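Local atomic coordinates of odorant binding protein ASP5 (Apis mellifera, PDB entry 3R72), a protein that probably binds and carries small hydrophobic odorant molecules in the antennae of the honeybee. Residues His42-Tyr47 and Lys103-Val108; Arg56-Gly61 and Gly98-Lys103; Ser18-Gln21 and Thr26-Leu29. All blocks are in the same frame, centred on the assembly; numbering follows the deposited sequence. Where two conformers were deposited one is given.

Along the chain, interaction 3 comes first, joining helix 5-23 to helix 27-32 near the surface. Interaction 1 then pairs helix 42-54 with helix 100-114, and interaction 2 is nested in the chain between its segments, setting residues 56-61 against the start of helix 100-114. Interactions 1 and 2 share Lys103, and their centres are about 8 Å apart; the Cys46-Cys101 disulfide and a probable His42-Asp99 hydrogen bond connect them. Interaction 3 lies about 13 Å from interaction 1, centre to centre, and meets it through Tyr47 and Leu44. The segments of interactions 1 and 2 each reach the same bound N-butyl-benzenesulfonamide, through Tyr107 and Thr57, so they lie beside the ligand pocket.

Interaction 1: residues His42-Tyr47 and Lys103-Val108; sequences HDLQCY and KTYQYV. With NBB (N-butyl-benzenesulfonamide), chain B.
In the six-helix, disulfide-braced fold of the PBP/GOBP family, Gln45 and Leu44 of helix 42-54 meet Tyr105 where that helix crosses helix 100-114. The short segment axes approach to 8.3 Å at 78°, and the Cys46-Cys101 disulfide ties the two helices covalently beside the crossing. Tyr105 fills the space between them. Its CG stands anti to the backbone N (chi1 -165°), which carries the ring toward helix 42-54, where Gln45 lies over one face. The CG methylene of Gln45 makes a CH-pi contact 3.6 Å from the ring centroid of Tyr105, displaced toward the rim. Glutamine suits this place because its aliphatic part covers the ring while its amide runs on past the rim, where NE2 is bonded to Asp40. Leu44 comes in crosswise at the phenol end: its CD2 lies 3.8 Å from Tyr105 CE1 and 3.4 Å from Tyr105 OH. This buried hydroxyl is satisfied by the carbonyl oxygen of Pro39, which helps to fix the ring's direction. Thr104, the small polar neighbour, turns OG1 to within 3.8 Å of Gln45 O, but its hydroxyl bonds lie with Thr49 and Thr48. Farther along helix 100-114, at the wall of the ligand pocket, Tyr107 CE2 comes to 3.8 Å from C2 of N-butyl-benzenesulfonamide, whose C3 lies at the edge of the tyrosine ring, in its plane.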
ATOM      1  N   HIS A  42      12.164 -10.470  -0.351  1.00  8.62           N
ATOM      2  CA  HIS A  42      11.353 -10.587  -1.544  1.00  9.21           C
ATOM      3  C   HIS A  42       9.937 -11.076  -1.241  1.00  8.68           C
ATOM      4  O   HIS A  42       9.008 -10.707  -1.943  1.00  8.36           O
ATOM      5  CB  HIS A  42      12.048 -11.473  -2.580  1.00 10.50           C
ATOM      6  CG  HIS A  42      11.444 -11.383  -3.945  1.00 12.20           C
ATOM      7  ND1 HIS A  42      10.589 -12.340  -4.436  1.00 13.37           N
ATOM      8  CD2 HIS A  42      11.580 -10.460  -4.925  1.00 13.92           C
ATOM      9  CE1 HIS A  42      10.216 -12.007  -5.661  1.00 13.68           C
ATOM     10  NE2 HIS A  42      10.810 -10.874  -5.985  1.00 13.88           N
ATOM     11  N   ASP A  43       9.764 -11.876  -0.196  1.00  9.16           N
ATOM     12  CA  ASP A  43       8.424 -12.325   0.158  1.00  9.42           C
ATOM     13  C   ASP A  43       7.557 -11.179   0.676  1.00  8.16           C
ATOM     14  O   ASP A  43       6.401 -11.058   0.289  1.00  8.74           O
ATOM     15  CB  ASP A  43       8.491 -13.489   1.134  1.00 10.62           C
ATOM     16  CG  ASP A  43       9.159 -14.698   0.522  1.00 14.27           C
ATOM     17  OD1 ASP A  43       8.938 -14.963  -0.679  1.00 17.68           O
ATOM     18  OD2 ASP A  43       9.912 -15.385   1.239  1.00 19.29           O
ATOM     19  N   LEU A  44       8.118 -10.322   1.520  1.00  7.59           N
ATOM     20  CA  LEU A  44       7.398  -9.127   1.944  1.00  6.98           C
ATOM     21  C   LEU A  44       7.111  -8.232   0.746  1.00  6.52           C
ATOM     22  O   LEU A  44       6.014  -7.666   0.629  1.00  7.08           O
ATOM     23  CB  LEU A  44       8.165  -8.376   3.034  1.00  7.01           C
ATOM     24  CG  LEU A  44       7.491  -7.116   3.556  1.00  6.62           C
ATOM     25  CD1 LEU A  44       6.103  -7.371   4.116  1.00  8.12           C
ATOM     26  CD2 LEU A  44       8.409  -6.443   4.585  1.00  7.92           C
ATOM     27  N   GLN A  45       8.078  -8.121  -0.163  1.00  6.57           N
ATOM     28  CA  GLN A  45       7.847  -7.346  -1.374  1.00  7.11           C
ATOM     29  C   GLN A  45       6.636  -7.884  -2.133  1.00  7.46           C
ATOM     30  O   GLN A  45       5.738  -7.133  -2.534  1.00  7.66           O
ATOM     31  CB  GLN A  45       9.108  -7.350  -2.236  1.00  7.63           C
ATOM     32  CG  GLN A  45      10.267  -6.624  -1.569  1.00  8.11           C
ATOM     33  CD  GLN A  45      11.612  -6.819  -2.215  1.00  9.78           C
ATOM     34  OE1 GLN A  45      11.788  -7.631  -3.118  1.00 11.06           O
ATOM     35  NE2 GLN A  45      12.584  -6.052  -1.743  1.00 12.49           N
ATOM     36  N   CYS A  46       6.570  -9.198  -2.301  1.00  7.51           N
ATOM     37  CA  CYS A  46       5.442  -9.793  -3.023  1.00  8.50           C
ATOM     38  C   CYS A  46       4.117  -9.674  -2.279  1.00  7.68           C
ATOM     39  O   CYS A  46       3.077  -9.589  -2.928  1.00  7.80           O
ATOM     40  CB  CYS A  46       5.748 -11.233  -3.396  1.00  9.71           C
ATOM     41  SG  CYS A  46       7.119 -11.388  -4.617  1.00 14.52           S
ATOM     42  N   TYR A  47       4.150  -9.601  -0.951  1.00  7.13           N
ATOM     43  CA  TYR A  47       2.939  -9.298  -0.188  1.00  6.70           C
ATOM     44  C   TYR A  47       2.372  -7.940  -0.616  1.00  6.75           C
ATOM     45  O   TYR A  47       1.160  -7.796  -0.794  1.00  6.87           O
ATOM     46  CB  TYR A  47       3.210  -9.366   1.323  1.00  7.12           C
ATOM     47  CG  TYR A  47       2.071  -8.850   2.159  1.00  7.29           C
ATOM     48  CD1 TYR A  47       1.048  -9.684   2.599  1.00  8.27           C
ATOM     49  CD2 TYR A  47       1.996  -7.507   2.481  1.00  7.06           C
ATOM     50  CE1 TYR A  47      -0.019  -9.178   3.332  1.00  7.80           C
ATOM     51  CE2 TYR A  47       0.939  -7.003   3.217  1.00  7.31           C
ATOM     52  CZ  TYR A  47      -0.061  -7.847   3.641  1.00  7.78           C
ATOM     53  OH  TYR A  47      -1.127  -7.362   4.360  1.00  8.59           O
ATOM     54  N   LYS A 103       8.941  -3.302  -7.403  1.00  8.10           N
ATOM     55  CA  LYS A 103       8.331  -2.024  -7.743  1.00  7.98           C
ATOM     56  C   LYS A 103       7.291  -1.594  -6.717  1.00  6.81           C
ATOM     57  O   LYS A 103       7.318  -0.457  -6.243  1.00  6.98           O
ATOM     58  CB  LYS A 103       7.695  -2.082  -9.118  1.00  8.84           C
ATOM     59  CG  LYS A 103       8.687  -2.153 -10.271  1.00 10.59           C
ATOM     60  CD  LYS A 103       7.982  -1.945 -11.611  1.00 16.56           C
ATOM     61  CE  LYS A 103       8.934  -2.087 -12.773  1.00 20.60           C
ATOM     62  NZ  LYS A 103       8.236  -2.380 -14.057  1.00 23.63           N
ATOM     63  N   THR A 104       6.347  -2.468  -6.392  1.00  6.71           N
ATOM     64  CA  THR A 104       5.328  -2.074  -5.431  1.00  6.54           C
ATOM     65  C   THR A 104       5.938  -1.796  -4.064  1.00  6.36           C
ATOM     66  O   THR A 104       5.525  -0.861  -3.383  1.00  6.14           O
ATOM     67  CB  THR A 104       4.157  -3.076  -5.326  1.00  6.55           C
ATOM     68  OG1 THR A 104       4.625  -4.353  -4.884  1.00  6.74           O
ATOM     69  CG2 THR A 104       3.462  -3.225  -6.643  1.00  7.77           C
ATOM     70  N   TYR A 105       6.946  -2.567  -3.670  1.00  6.11           N
ATOM     71  CA  TYR A 105       7.591  -2.327  -2.389  1.00  5.80           C
ATOM     72  C   TYR A 105       8.265  -0.955  -2.348  1.00  6.13           C
ATOM     73  O   TYR A 105       8.191  -0.249  -1.348  1.00  6.30           O
ATOM     74  CB  TYR A 105       8.620  -3.392  -2.124  1.00  6.55           C
ATOM     75  CG  TYR A 105       9.152  -3.523  -0.712  1.00  6.41           C
ATOM     76  CD1 TYR A 105       8.322  -3.807   0.358  1.00  6.26           C
ATOM     77  CD2 TYR A 105      10.515  -3.466  -0.463  1.00  7.47           C
ATOM     78  CE1 TYR A 105       8.822  -4.049   1.617  1.00  6.51           C
ATOM     79  CE2 TYR A 105      11.025  -3.705   0.795  1.00  7.49           C
ATOM     80  CZ  TYR A 105      10.168  -3.986   1.827  1.00  6.46           C
ATOM     81  OH  TYR A 105      10.614  -4.261   3.083  1.00  8.02           O
ATOM     82  N   GLN A 106       8.917  -0.574  -3.443  1.00  5.87           N
ATOM     83  CA  GLN A 106       9.526   0.741  -3.546  1.00  6.99           C
ATOM     84  C   GLN A 106       8.462   1.840  -3.437  1.00  6.56           C
ATOM     85  O   GLN A 106       8.683   2.865  -2.807  1.00  7.09           O
ATOM     86  CB  GLN A 106      10.293   0.874  -4.863  1.00  7.43           C
ATOM     87  CG  GLN A 106      11.573   0.028  -4.967  1.00  9.24           C
ATOM     88  CD  GLN A 106      11.962  -0.267  -6.398  1.00 10.34           C
ATOM     89  OE1 GLN A 106      11.588   0.464  -7.315  1.00 11.41           O
ATOM     90  NE2 GLN A 106      12.697  -1.360  -6.606  1.00 13.27           N
ATOM     91  N   TYR A 107       7.309   1.643  -4.067  1.00  6.01           N
ATOM     92  CA  TYR A 107       6.231   2.623  -4.021  1.00  6.20           C
ATOM     93  C   TYR A 107       5.701   2.789  -2.595  1.00  6.10           C
ATOM     94  O   TYR A 107       5.497   3.904  -2.107  1.00  6.34           O
ATOM     95  CB  TYR A 107       5.112   2.208  -5.004  1.00  6.68           C
ATOM     96  CG  TYR A 107       4.010   3.227  -5.045  1.00  6.98           C
ATOM     97  CD1 TYR A 107       4.169   4.385  -5.797  1.00  8.47           C
ATOM     98  CD2 TYR A 107       2.858   3.086  -4.314  1.00  8.58           C
ATOM     99  CE1 TYR A 107       3.228   5.380  -5.809  1.00  8.71           C
ATOM    100  CE2 TYR A 107       1.896   4.080  -4.336  1.00  8.45           C
ATOM    101  CZ  TYR A 107       2.101   5.229  -5.077  1.00  8.50           C
ATOM    102  OH  TYR A 107       1.181   6.237  -5.069  1.00 11.31           O
ATOM    103  N   VAL A 108       5.502   1.670  -1.911  1.00  5.99           N
ATOM    104  CA  VAL A 108       5.064   1.688  -0.523  1.00  6.58           C
ATOM    105  C   VAL A 108       6.079   2.443   0.354  1.00  6.26           C
ATOM    106  O   VAL A 108       5.696   3.246   1.193  1.00  6.72           O
ATOM    107  CB  VAL A 108       4.808   0.237  -0.020  1.00  6.58           C
ATOM    108  CG1 VAL A 108       4.557   0.225   1.482  1.00  7.51           C
ATOM    109  CG2 VAL A 108       3.637  -0.367  -0.784  1.00  7.77           C
TER
HETATM  110  O1S NBB B   1      -2.266   0.744  -3.054  0.70  9.11           O
HETATM  111  S   NBB B   1      -2.588   0.977  -1.695  0.70  9.23           S
HETATM  112  O2S NBB B   1      -2.935  -0.189  -0.929  0.70 11.35           O
HETATM  113  N10 NBB B   1      -3.827   1.989  -1.682  0.70  9.86           N
HETATM  114  C11 NBB B   1      -3.751   3.254  -2.382  1.00 11.94           C
HETATM  115  C12 NBB B   1      -4.486   4.356  -1.642  1.00 13.40           C
HETATM  116  C13 NBB B   1      -3.815   4.779  -0.336  1.00 14.28           C
HETATM  117  C14 NBB B   1      -2.538   5.545  -0.606  1.00 16.31           C
HETATM  118  C4  NBB B   1      -1.324   1.732  -0.973  0.70  8.06           C
HETATM  119  C5  NBB B   1      -1.406   2.022   0.391  0.70  9.06           C
HETATM  120  C6  NBB B   1      -0.355   2.674   1.053  0.70  8.97           C
HETATM  121  C1  NBB B   1       0.795   3.046   0.377  0.70  9.15           C
HETATM  122  C2  NBB B   1       0.904   2.751  -0.962  0.70  8.35           C
HETATM  123  C3  NBB B   1      -0.135   2.109  -1.634  0.70  8.96           C

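Interaction 2: residues Arg56-Gly61 and Gly98-Lys103. With NBB (N-butyl-benzenesulfonamide), chain B.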
ATOM      1  N   ARG A  56      -6.677  -3.139  -6.904  1.00  7.29           N
ATOM      2  CA  ARG A  56      -6.670  -2.702  -8.292  1.00  8.59           C
ATOM      3  C   ARG A  56      -5.748  -1.479  -8.492  1.00  7.47           C
ATOM      4  O   ARG A  56      -5.857  -0.774  -9.498  1.00  8.02           O
ATOM      5  CB  ARG A  56      -8.102  -2.419  -8.796  1.00  9.93           C
ATOM      6  CG  ARG A  56      -9.189  -3.421  -8.390  1.00 12.99           C
ATOM      7  CD  ARG A  56      -9.040  -4.686  -9.192  1.00 14.25           C
ATOM      8  NE  ARG A  56      -9.119  -4.466 -10.640  1.00 14.16           N
ATOM      9  CZ  ARG A  56      -8.768  -5.372 -11.553  1.00 13.48           C
ATOM     10  NH1 ARG A  56      -8.324  -6.554 -11.168  1.00 12.65           N
ATOM     11  NH2 ARG A  56      -8.855  -5.084 -12.848  1.00 13.82           N
ATOM     12  N   THR A  57      -4.827  -1.261  -7.555  1.00  7.25           N
ATOM     13  CA  THR A  57      -3.886  -0.158  -7.648  1.00  6.92           C
ATOM     14  C   THR A  57      -2.594  -0.548  -8.373  1.00  6.71           C
ATOM     15  O   THR A  57      -1.774   0.315  -8.672  1.00  6.71           O
ATOM     16  CB  THR A  57      -3.607   0.398  -6.256  1.00  6.55           C
ATOM     17  OG1 THR A  57      -3.161  -0.658  -5.408  1.00  6.25           O
ATOM     18  CG2 THR A  57      -4.844   1.044  -5.673  1.00  7.26           C
ATOM     19  N   PHE A  58      -2.434  -1.840  -8.663  1.00  7.56           N
ATOM     20  CA  PHE A  58      -1.364  -2.335  -9.512  1.00  7.57           C
ATOM     21  C   PHE A  58      -1.996  -3.410 -10.385  1.00  7.82           C
ATOM     22  O   PHE A  58      -2.755  -4.240  -9.887  1.00  8.20           O
ATOM     23  CB  PHE A  58      -0.227  -2.906  -8.670  1.00  7.26           C
ATOM     24  CG  PHE A  58       1.017  -3.240  -9.455  1.00  7.63           C
ATOM     25  CD1 PHE A  58       1.980  -2.290  -9.691  1.00  7.29           C
ATOM     26  CD2 PHE A  58       1.213  -4.510  -9.962  1.00  8.45           C
ATOM     27  CE1 PHE A  58       3.145  -2.595 -10.377  1.00  8.37           C
ATOM     28  CE2 PHE A  58       2.372  -4.831 -10.663  1.00  9.45           C
ATOM     29  CZ  PHE A  58       3.337  -3.868 -10.876  1.00  9.42           C
ATOM     30  N   LYS A  59      -1.687  -3.388 -11.673  1.00  9.27           N
ATOM     31  CA  LYS A  59      -2.308  -4.287 -12.629  1.00 10.99           C
ATOM     32  C   LYS A  59      -1.420  -4.390 -13.857  1.00 10.53           C
ATOM     33  O   LYS A  59      -0.915  -3.370 -14.329  1.00 10.10           O
ATOM     34  CB  LYS A  59      -3.685  -3.718 -13.013  1.00 13.58           C
ATOM     35  CG  LYS A  59      -4.446  -4.503 -14.050  1.00 17.58           C
ATOM     36  CD  LYS A  59      -5.850  -3.937 -14.248  1.00 22.21           C
ATOM     37  CE  LYS A  59      -5.861  -2.606 -14.991  1.00 24.82           C
ATOM     38  NZ  LYS A  59      -7.256  -2.180 -15.342  1.00 26.27           N
ATOM     39  N   ASN A  60      -1.243  -5.599 -14.392  1.00 11.21           N
ATOM     40  CA  ASN A  60      -0.457  -5.801 -15.606  1.00 11.58           C
ATOM     41  C   ASN A  60       0.915  -5.155 -15.577  1.00 12.14           C
ATOM     42  O   ASN A  60       1.350  -4.541 -16.546  1.00 13.39           O
ATOM     43  CB  ASN A  60      -1.222  -5.309 -16.833  1.00 12.43           C
ATOM     44  CG  ASN A  60      -2.448  -6.124 -17.101  1.00 13.97           C
ATOM     45  OD1 ASN A  60      -2.470  -7.336 -16.868  1.00 16.30           O
ATOM     46  ND2 ASN A  60      -3.480  -5.478 -17.631  1.00 15.23           N
ATOM     47  N   GLY A  61       1.589  -5.280 -14.446  1.00 12.33           N
ATOM     48  CA  GLY A  61       2.949  -4.814 -14.345  1.00 12.84           C
ATOM     49  C   GLY A  61       3.120  -3.323 -14.149  1.00 12.54           C
ATOM     50  O   GLY A  61       4.246  -2.840 -14.126  1.00 13.25           O
ATOM     51  N   GLY A  98      12.947  -3.080 -11.282  1.00 12.38           N
ATOM     52  CA  GLY A  98      12.945  -4.459 -10.845  1.00 12.35           C
ATOM     53  C   GLY A  98      11.664  -5.179 -11.191  1.00 11.68           C
ATOM     54  O   GLY A  98      10.912  -4.749 -12.069  1.00 12.38           O
ATOM     55  N   ASP A  99      11.435  -6.307 -10.535  1.00 11.37           N
ATOM     56  CA  ASP A  99      10.227  -7.077 -10.767  1.00 11.21           C
ATOM     57  C   ASP A  99       9.016  -6.407 -10.107  1.00 10.85           C
ATOM     58  O   ASP A  99       9.157  -5.377  -9.436  1.00 10.74           O
ATOM     59  CB  ASP A  99      10.397  -8.566 -10.398  1.00 11.51           C
ATOM     60  CG  ASP A  99      10.495  -8.847  -8.910  1.00 13.03           C
ATOM     61  OD1 ASP A  99      10.869  -9.989  -8.569  1.00 16.66           O
ATOM     62  OD2 ASP A  99      10.177  -7.994  -8.085  1.00 12.85           O
ATOM     63  N   ASP A 100       7.816  -6.942 -10.332  1.00 10.51           N
ATOM     64  CA  ASP A 100       6.618  -6.283  -9.803  1.00 10.61           C
ATOM     65  C   ASP A 100       6.658  -6.147  -8.290  1.00  9.77           C
ATOM     66  O   ASP A 100       6.211  -5.130  -7.744  1.00  9.84           O
ATOM     67  CB  ASP A 100       5.348  -7.028 -10.192  1.00 11.36           C
ATOM     68  CG  ASP A 100       5.053  -6.966 -11.679  1.00 13.61           C
ATOM     69  OD1 ASP A 100       5.706  -6.195 -12.406  1.00 16.20           O
ATOM     70  OD2 ASP A 100       4.144  -7.701 -12.101  1.00 16.98           O
ATOM     71  N   CYS A 101       7.189  -7.163  -7.619  1.00  9.33           N
ATOM     72  CA  CYS A 101       7.295  -7.157  -6.163  1.00  9.61           C
ATOM     73  C   CYS A 101       8.202  -6.023  -5.694  1.00  8.55           C
ATOM     74  O   CYS A 101       7.895  -5.313  -4.737  1.00  7.94           O
ATOM     75  CB  CYS A 101       7.799  -8.514  -5.647  1.00 10.27           C
ATOM     76  SG  CYS A 101       6.742  -9.924  -6.083  1.00 14.49           S
ATOM     77  N   GLN A 102       9.343  -5.881  -6.346  1.00  8.13           N
ATOM     78  CA  GLN A 102      10.275  -4.818  -6.024  1.00  8.63           C
ATOM     79  C   GLN A 102       9.666  -3.443  -6.294  1.00  7.86           C
ATOM     80  O   GLN A 102       9.817  -2.533  -5.488  1.00  8.19           O
ATOM     81  CB  GLN A 102      11.574  -5.032  -6.807  1.00  9.27           C
ATOM     82  CG  GLN A 102      12.313  -6.270  -6.336  1.00 10.70           C
ATOM     83  CD  GLN A 102      13.429  -6.732  -7.253  1.00 12.98           C
ATOM     84  OE1 GLN A 102      13.360  -6.614  -8.467  1.00 14.38           O
ATOM     85  NE2 GLN A 102      14.444  -7.327  -6.663  1.00 16.83           N
ATOM     86  N   LYS A 103       8.941  -3.302  -7.403  1.00  8.10           N
ATOM     87  CA  LYS A 103       8.331  -2.024  -7.743  1.00  7.98           C
ATOM     88  C   LYS A 103       7.291  -1.594  -6.717  1.00  6.81           C
ATOM     89  O   LYS A 103       7.318  -0.457  -6.243  1.00  6.98           O
ATOM     90  CB  LYS A 103       7.695  -2.082  -9.118  1.00  8.84           C
ATOM     91  CG  LYS A 103       8.687  -2.153 -10.271  1.00 10.59           C
ATOM     92  CD  LYS A 103       7.982  -1.945 -11.611  1.00 16.56           C
ATOM     93  CE  LYS A 103       8.934  -2.087 -12.773  1.00 20.60           C
ATOM     94  NZ  LYS A 103       8.236  -2.380 -14.057  1.00 23.63           N
TER
HETATM   95  O1S NBB B   1      -2.266   0.744  -3.054  0.70  9.11           O
HETATM   96  S   NBB B   1      -2.588   0.977  -1.695  0.70  9.23           S
HETATM   97  O2S NBB B   1      -2.935  -0.189  -0.929  0.70 11.35           O
HETATM   98  N10 NBB B   1      -3.827   1.989  -1.682  0.70  9.86           N
HETATM   99  C11 NBB B   1      -3.751   3.254  -2.382  1.00 11.94           C
HETATM  100  C12 NBB B   1      -4.486   4.356  -1.642  1.00 13.40           C
HETATM  101  C13 NBB B   1      -3.815   4.779  -0.336  1.00 14.28           C
HETATM  102  C14 NBB B   1      -2.538   5.545  -0.606  1.00 16.31           C
HETATM  103  C4  NBB B   1      -1.324   1.732  -0.973  0.70  8.06           C
HETATM  104  C5  NBB B   1      -1.406   2.022   0.391  0.70  9.06           C
HETATM  105  C6  NBB B   1      -0.355   2.674   1.053  0.70  8.97           C
HETATM  106  C1  NBB B   1       0.795   3.046   0.377  0.70  9.15           C
HETATM  107  C2  NBB B   1       0.904   2.751  -0.962  0.70  8.35           C
HETATM  108  C3  NBB B   1      -0.135   2.109  -1.634  0.70  8.96           C
HETATM  109  O   HOH W   1       1.432  -7.658 -12.989  1.00 17.78           O
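Phe58 sets the edge of its ring against the carboxylate of Asp100, with CE2 3.6 Å from Asp100 CG and the ring and carboxylate planes 70° apart. The ring gets there because Phe58 CG stands anti to the backbone N (chi1 -171°). Edge-on approach suits the pair: the slightly positive ring hydrogens face the acid, and Asp100 OD1 lies in the ring plane. Phe63 meets the same ring edge-to-face, and Met52 of helix 42-54 also packs on it. Beyond the ring, Asp100 reaches the hairpin turn, where OD1 lies 3.6 Å from Gly61 CA. A water links the two more loosely: it donates to Asp100 OD2 at 2.9 Å and accepts a weak bond from Gly61 N at 2.8 Å. With an alanine in place of Asp100, this water would probably lose its acceptor in helix 100-114, and a gap would be likely to open at the Phe58 edge where the carboxylate had been. Glycine fits the turn because its backbone has positive phi (79°), which is easy for a residue without a side chain. Lys103 extends its chain one helical turn on, bringing NZ to 4.0 Å from Gly61 O. On the pocket side, Thr57 OG1 lies 2.9 Å from ligand O1S, with Met52 O as a second possible acceptor for its one proton. Asp100 itself opens helix 100-114, where an acid is likely to be favoured by the helix dipole. Just before it, Asp99 OD2 accepts from Gln102 N at 2.9 Å, while Gln102 OE1 takes Asp99 N in return at 2.8 Å on a lone pair. The contact thus sets a small antiparallel hairpin against a helix start closed by a classic capping box.

Interaction 3: residues Ser18-Gln21 and Thr26-Leu29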
ATOM      1  N   SER A  18      -5.843 -12.909   3.525  1.00 14.88           N
ATOM      2  CA  SER A  18      -5.732 -13.607   2.249  0.50 15.80           C
ATOM      3  C   SER A  18      -4.293 -13.633   1.759  1.00 15.24           C
ATOM      4  O   SER A  18      -3.736 -14.677   1.446  1.00 15.64           O
ATOM      5  CB  SER A  18      -6.597 -12.911   1.203  0.50 16.14           C
ATOM      6  OG  SER A  18      -6.477 -13.530  -0.065  0.50 18.03           O
ATOM      7  N   CYS A  19      -3.687 -12.452   1.675  1.00 13.48           N
ATOM      8  CA  CYS A  19      -2.326 -12.362   1.144  1.00 12.66           C
ATOM      9  C   CYS A  19      -1.267 -13.019   2.066  1.00 13.61           C
ATOM     10  O   CYS A  19      -0.293 -13.594   1.568  1.00 14.02           O
ATOM     11  CB  CYS A  19      -1.999 -10.903   0.813  1.00 11.49           C
ATOM     12  SG  CYS A  19      -2.874 -10.231  -0.636  1.00 11.19           S
ATOM     13  N   LEU A  20      -1.436 -12.928   3.391  1.00 15.02           N
ATOM     14  CA  LEU A  20      -0.482 -13.557   4.333  1.00 16.04           C
ATOM     15  C   LEU A  20      -0.421 -15.053   4.115  1.00 16.44           C
ATOM     16  O   LEU A  20       0.651 -15.669   4.180  1.00 16.12           O
ATOM     17  CB  LEU A  20      -0.842 -13.315   5.804  1.00 16.52           C
ATOM     18  CG  LEU A  20      -0.489 -11.995   6.485  1.00 15.89           C
ATOM     19  CD1 LEU A  20      -0.995 -11.971   7.916  1.00 16.93           C
ATOM     20  CD2 LEU A  20       1.011 -11.688   6.441  1.00 16.58           C
ATOM     21  N   GLN A  21      -1.590 -15.641   3.892  1.00 16.18           N
ATOM     22  CA  GLN A  21      -1.733 -17.075   3.680  1.00 17.36           C
ATOM     23  C   GLN A  21      -1.092 -17.473   2.348  1.00 17.66           C
ATOM     24  O   GLN A  21      -0.354 -18.452   2.279  1.00 18.75           O
ATOM     25  CB  GLN A  21      -3.212 -17.457   3.704  1.00 17.87           C
ATOM     26  N   THR A  26       4.793 -13.795   7.859  1.00 10.23           N
ATOM     27  CA  THR A  26       4.148 -13.563   9.128  1.00 10.09           C
ATOM     28  C   THR A  26       3.504 -12.185   9.200  1.00  9.88           C
ATOM     29  O   THR A  26       3.921 -11.222   8.542  1.00  9.53           O
ATOM     30  CB  THR A  26       5.161 -13.675  10.276  1.00  9.82           C
ATOM     31  OG1 THR A  26       6.126 -12.640  10.110  1.00 10.15           O
ATOM     32  CG2 THR A  26       5.858 -15.050  10.292  1.00 11.74           C
ATOM     33  N   GLU A  27       2.530 -12.087  10.083  1.00 10.67           N
ATOM     34  CA  GLU A  27       1.925 -10.818  10.375  1.00 11.25           C
ATOM     35  C   GLU A  27       2.951  -9.829  10.944  1.00 10.09           C
ATOM     36  O   GLU A  27       2.901  -8.632  10.642  1.00  9.68           O
ATOM     37  CB  GLU A  27       0.741 -11.005  11.316  1.00 13.46           C
ATOM     38  CG  GLU A  27      -0.022  -9.735  11.524  1.00 17.66           C
ATOM     39  CD  GLU A  27      -1.479  -9.967  11.847  1.00 21.36           C
ATOM     40  OE1 GLU A  27      -1.813 -11.004  12.470  1.00 26.86           O
ATOM     41  OE2 GLU A  27      -2.282  -9.090  11.500  1.00 22.44           O
ATOM     42  N   GLU A  28       3.891 -10.329  11.740  1.00  9.59           N
ATOM     43  CA  GLU A  28       4.935  -9.480  12.278  1.00  9.20           C
ATOM     44  C   GLU A  28       5.681  -8.750  11.153  1.00  8.39           C
ATOM     45  O   GLU A  28       5.947  -7.550  11.240  1.00  8.12           O
ATOM     46  CB  GLU A  28       5.931 -10.312  13.107  1.00  9.48           C
ATOM     47  CG  GLU A  28       7.074  -9.463  13.640  1.00  9.67           C
ATOM     48  CD  GLU A  28       8.220 -10.241  14.243  1.00  9.88           C
ATOM     49  OE1 GLU A  28       8.127 -11.464  14.455  1.00 10.01           O
ATOM     50  OE2 GLU A  28       9.252  -9.580  14.500  1.00 11.08           O
ATOM     51  N   LEU A  29       6.042  -9.472  10.104  1.00  8.03           N
ATOM     52  CA  LEU A  29       6.827  -8.900   9.032  1.00  8.42           C
ATOM     53  C   LEU A  29       6.023  -7.794   8.316  1.00  8.05           C
ATOM     54  O   LEU A  29       6.545  -6.727   7.994  1.00  8.68           O
ATOM     55  CB  LEU A  29       7.245 -10.038   8.096  1.00  8.84           C
ATOM     56  CG  LEU A  29       8.216  -9.658   6.987  1.00  9.31           C
ATOM     57  CD1 LEU A  29       9.527  -9.120   7.544  1.00 11.55           C
ATOM     58  CD2 LEU A  29       8.460 -10.859   6.100  1.00 11.28           C
TER
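Leu20 of helix 5-23 carries nearly all of the packing against the start of helix 27-32, its two methyl groups touching neighbouring residues, one at a carbonyl oxygen and the other at the base of a side chain. The two helices are consecutive in the PBP/GOBP fold and pack near the surface on either side of a short connecting loop. Leu20 CD2 rests 3.6 Å from Thr26 O, and Leu20 CD1 lies 3.9 Å from Glu27 CB and 4.0 Å from Glu27 CA. Leu20 CG stands anti to the carbonyl carbon (chi1 -80°), which sends the branched end across to helix 27-32. Leucine suits this spot because a forked apolar end can touch two residues at once; Ile25, in the loop, packs on it as well. On the core side, Tyr47 of helix 42-54 packs against this part of helix 5-23, and the adjacent Cys19 is disulfide-bonded to Cys50, tying the two helices together. The other side is looser and faces solvent. Thr26 turns its side chain away from Leu20 and serves its own helix as N-cap, OG1 accepting from Leu29 N at 3.2 Å. Glu27 offers only its aliphatic base to the leucine. The chemistry is therefore divided: the apolar contact depends on close fit and excluded solvent, while a Glu27-Arg16 salt bridge at the exposed rim adds an electrostatic tie, probably weakened by solvent.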